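PDB 6IDN: ICChI, a glycosylated chitinase from Ipomoea carnea, which probably hydrolyses the beta-1,4 glycosidic bonds of chitin as a family 18 glycoside hydrolase, and also has lysozyme activity. Local coordinates for residues A[160-165]-A[206-211]. Numbering follows the deposited sequence. Where two conformers were deposited one is given.
Sequences CEFPDY and WSTILT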
ATOM      1  N   CYS A 160     -10.400  -5.481  -6.882  1.00 17.13           N
ATOM      2  CA  CYS A 160     -11.759  -5.003  -6.654  1.00 18.00           C
ATOM      3  C   CYS A 160     -12.820  -6.097  -6.599  1.00 21.07           C
ATOM      4  O   CYS A 160     -13.929  -5.812  -6.141  1.00 21.90           O
ATOM      5  CB  CYS A 160     -12.168  -3.957  -7.701  1.00 16.75           C
ATOM      6  SG  CYS A 160     -11.967  -4.373  -9.475  1.00 20.73           S
ATOM      7  N   GLU A 161     -12.545  -7.321  -7.063  1.00 19.10           N
ATOM      8  CA  GLU A 161     -13.573  -8.365  -7.048  1.00 22.78           C
ATOM      9  C   GLU A 161     -13.696  -8.891  -5.623  1.00 22.03           C
ATOM     10  O   GLU A 161     -12.752  -9.471  -5.080  1.00 28.58           O
ATOM     11  CB  GLU A 161     -13.249  -9.482  -8.041  1.00 26.61           C
ATOM     12  CG  GLU A 161     -14.449 -10.327  -8.420  1.00 32.30           C
ATOM     13  CD  GLU A 161     -14.241 -11.135  -9.682  1.00 38.67           C
ATOM     14  OE1 GLU A 161     -13.134 -11.088 -10.270  1.00 38.70           O
ATOM     15  OE2 GLU A 161     -15.194 -11.836 -10.075  1.00 48.44           O
ATOM     16  N   PHE A 162     -14.843  -8.653  -5.004  1.00 25.41           N
ATOM     17  CA  PHE A 162     -15.087  -8.952  -3.603  1.00 20.36           C
ATOM     18  C   PHE A 162     -15.740 -10.324  -3.460  1.00 22.44           C
ATOM     19  O   PHE A 162     -16.664 -10.657  -4.216  1.00 27.50           O
ATOM     20  CB  PHE A 162     -15.997  -7.879  -2.994  1.00 20.00           C
ATOM     21  CG  PHE A 162     -16.258  -8.055  -1.521  1.00 20.82           C
ATOM     22  CD1 PHE A 162     -17.264  -8.907  -1.086  1.00 23.96           C
ATOM     23  CD2 PHE A 162     -15.499  -7.381  -0.581  1.00 19.28           C
ATOM     24  CE1 PHE A 162     -17.517  -9.083   0.269  1.00 29.56           C
ATOM     25  CE2 PHE A 162     -15.740  -7.542   0.772  1.00 19.18           C
ATOM     26  CZ  PHE A 162     -16.755  -8.400   1.199  1.00 23.22           C
ATOM     27  N   PRO A 163     -15.295 -11.158  -2.506  1.00 23.95           N
ATOM     28  CA  PRO A 163     -14.181 -10.937  -1.582  1.00 26.81           C
ATOM     29  C   PRO A 163     -12.847 -11.290  -2.231  1.00 18.76           C
ATOM     30  O   PRO A 163     -12.831 -12.136  -3.130  1.00 24.44           O
ATOM     31  CB  PRO A 163     -14.507 -11.877  -0.421  1.00 30.01           C
ATOM     32  CG  PRO A 163     -15.246 -13.006  -1.062  1.00 34.75           C
ATOM     33  CD  PRO A 163     -16.024 -12.411  -2.213  1.00 26.84           C
ATOM     34  N   ASP A 164     -11.768 -10.635  -1.798  1.00 18.01           N
ATOM     35  CA  ASP A 164     -10.440 -10.877  -2.346  1.00 18.40           C
ATOM     36  C   ASP A 164      -9.857 -12.154  -1.752  1.00 19.53           C
ATOM     37  O   ASP A 164      -9.782 -12.300  -0.530  1.00 21.13           O
ATOM     38  CB  ASP A 164      -9.534  -9.682  -2.035  1.00 19.60           C
ATOM     39  CG  ASP A 164      -8.169  -9.823  -2.641  1.00 21.51           C
ATOM     40  OD1 ASP A 164      -7.994  -9.412  -3.807  1.00 23.83           O
ATOM     41  OD2 ASP A 164      -7.274 -10.367  -1.967  1.00 19.41           O
ATOM     42  N   TYR A 165      -9.449 -13.092  -2.618  0.54 19.09           N
ATOM     43  CA  TYR A 165      -8.916 -14.365  -2.131  0.54 19.76           C
ATOM     44  C   TYR A 165      -7.775 -14.149  -1.149  0.54 19.03           C
ATOM     45  O   TYR A 165      -7.735 -14.768  -0.079  0.54 19.19           O
ATOM     46  CB  TYR A 165      -8.427 -15.243  -3.290  0.54 21.61           C
ATOM     47  CG  TYR A 165      -7.451 -16.337  -2.846  0.54 23.85           C
ATOM     48  CD1 TYR A 165      -7.895 -17.465  -2.162  0.54 29.63           C
ATOM     49  CD2 TYR A 165      -6.087 -16.236  -3.102  0.54 21.83           C
ATOM     50  CE1 TYR A 165      -7.006 -18.459  -1.745  0.54 24.65           C
ATOM     51  CE2 TYR A 165      -5.192 -17.232  -2.691  0.54 22.70           C
ATOM     52  CZ  TYR A 165      -5.655 -18.338  -2.011  0.54 24.08           C
ATOM     53  OH  TYR A 165      -4.763 -19.329  -1.610  0.54 25.10           O
ATOM     54  N   TRP A 206     -17.517  -3.280  -1.004  1.00 17.17           N
ATOM     55  CA  TRP A 206     -16.407  -2.779  -0.203  1.00 17.81           C
ATOM     56  C   TRP A 206     -16.879  -1.889   0.937  1.00 17.61           C
ATOM     57  O   TRP A 206     -16.167  -1.753   1.943  1.00 17.54           O
ATOM     58  CB  TRP A 206     -15.403  -2.064  -1.121  1.00 16.35           C
ATOM     59  CG  TRP A 206     -14.716  -3.094  -1.969  1.00 16.23           C
ATOM     60  CD1 TRP A 206     -14.936  -3.353  -3.302  1.00 16.44           C
ATOM     61  CD2 TRP A 206     -13.782  -4.074  -1.516  1.00 15.23           C
ATOM     62  NE1 TRP A 206     -14.164  -4.424  -3.708  1.00 16.03           N
ATOM     63  CE2 TRP A 206     -13.450  -4.886  -2.629  1.00 15.87           C
ATOM     64  CE3 TRP A 206     -13.177  -4.343  -0.280  1.00 16.54           C
ATOM     65  CZ2 TRP A 206     -12.527  -5.930  -2.542  1.00 17.80           C
ATOM     66  CZ3 TRP A 206     -12.270  -5.387  -0.193  1.00 15.65           C
ATOM     67  CH2 TRP A 206     -11.955  -6.171  -1.317  1.00 18.66           C
ATOM     68  N   SER A 207     -18.071  -1.303   0.812  0.68 17.82           N
ATOM     69  CA  SER A 207     -18.671  -0.559   1.910  0.68 21.85           C
ATOM     70  C   SER A 207     -18.897  -1.423   3.143  0.68 21.86           C
ATOM     71  O   SER A 207     -19.019  -0.884   4.247  0.68 24.52           O
ATOM     72  CB  SER A 207     -20.002   0.041   1.452  0.68 19.59           C
ATOM     73  OG  SER A 207     -20.976  -0.976   1.264  0.68 20.59           O
ATOM     74  N   THR A 208     -18.958  -2.747   2.985  1.00 16.35           N
ATOM     75  CA  THR A 208     -19.295  -3.618   4.102  1.00 17.62           C
ATOM     76  C   THR A 208     -18.100  -3.978   4.966  1.00 18.06           C
ATOM     77  O   THR A 208     -18.292  -4.547   6.047  1.00 21.50           O
ATOM     78  CB  THR A 208     -19.986  -4.917   3.630  1.00 23.18           C
ATOM     79  OG1 THR A 208     -19.044  -5.789   2.974  1.00 22.03           O
ATOM     80  CG2 THR A 208     -21.167  -4.608   2.702  1.00 23.02           C
ATOM     81  N   ILE A 209     -16.876  -3.670   4.547  1.00 17.95           N
ATOM     82  CA  ILE A 209     -15.741  -4.049   5.375  1.00 17.66           C
ATOM     83  C   ILE A 209     -15.560  -3.032   6.496  1.00 19.84           C
ATOM     84  O   ILE A 209     -16.006  -1.884   6.415  1.00 16.55           O
ATOM     85  CB  ILE A 209     -14.452  -4.209   4.551  1.00 15.89           C
ATOM     86  CG1 ILE A 209     -13.910  -2.848   4.054  1.00 14.09           C
ATOM     87  CG2 ILE A 209     -14.684  -5.227   3.440  1.00 18.64           C
ATOM     88  CD1 ILE A 209     -12.503  -2.892   3.454  1.00 18.19           C
ATOM     89  N   LEU A 210     -14.917  -3.477   7.575  1.00 17.24           N
ATOM     90  CA  LEU A 210     -14.598  -2.609   8.703  1.00 13.61           C
ATOM     91  C   LEU A 210     -13.179  -2.096   8.505  1.00 16.84           C
ATOM     92  O   LEU A 210     -12.207  -2.786   8.818  1.00 18.29           O
ATOM     93  CB  LEU A 210     -14.731  -3.346  10.033  1.00 14.94           C
ATOM     94  CG  LEU A 210     -16.153  -3.396  10.595  1.00 16.01           C
ATOM     95  CD1 LEU A 210     -17.034  -4.380   9.822  1.00 21.56           C
ATOM     96  CD2 LEU A 210     -16.158  -3.736  12.079  1.00 16.93           C
ATOM     97  N   THR A 211     -13.062  -0.866   8.015  1.00 13.25           N
ATOM     98  CA  THR A 211     -11.779  -0.181   7.953  1.00 14.99           C
ATOM     99  C   THR A 211     -12.042   1.284   8.244  1.00 16.94           C
ATOM    100  O   THR A 211     -13.135   1.783   7.977  1.00 17.65           O
ATOM    101  CB  THR A 211     -11.090  -0.348   6.591  1.00 18.12           C
ATOM    102  OG1 THR A 211      -9.790   0.257   6.644  1.00 17.05           O
ATOM    103  CG2 THR A 211     -11.893   0.319   5.467  1.00 17.13           C
TER
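F162 and W206 form a T-shaped aromatic pair. The ring planes stand at 90°, with the F162 centroid 4.9 Å from that of the six-membered ring of W206. The edge of F162 points at the indole face, and its CD2 lies 3.8 Å from W206 CZ3. CG of F162 is anti to the backbone N (chi1 -177°), on the side of the indole.

One hydrogen bond joins the segments. W206 NE1 donates to C160 O at 2.8 Å and nearly straight, at 168°. The oxygen lies in the indole plane, while NE1 sits above the carbonyl plane of C160. S201 OG adds a weak bond to the same oxygen.

One further apolar contact is made by I209. Its CG2 meets the F162 edge at CE2, 3.7 Å away.

A leucine in place of W206 would probably leave C160 O without its main donor and F162 without the face it rests on.

The contact ties the loop after strand 153-156 of the TIM barrel to the end of helix 196-206. The C160–C189 disulfide fixes the same loop covalently. The buried indole uses its N-H on the loop carbonyl and its face on F162, whose side chain also lies about 4 Å from a bound N-acetylglucosamine.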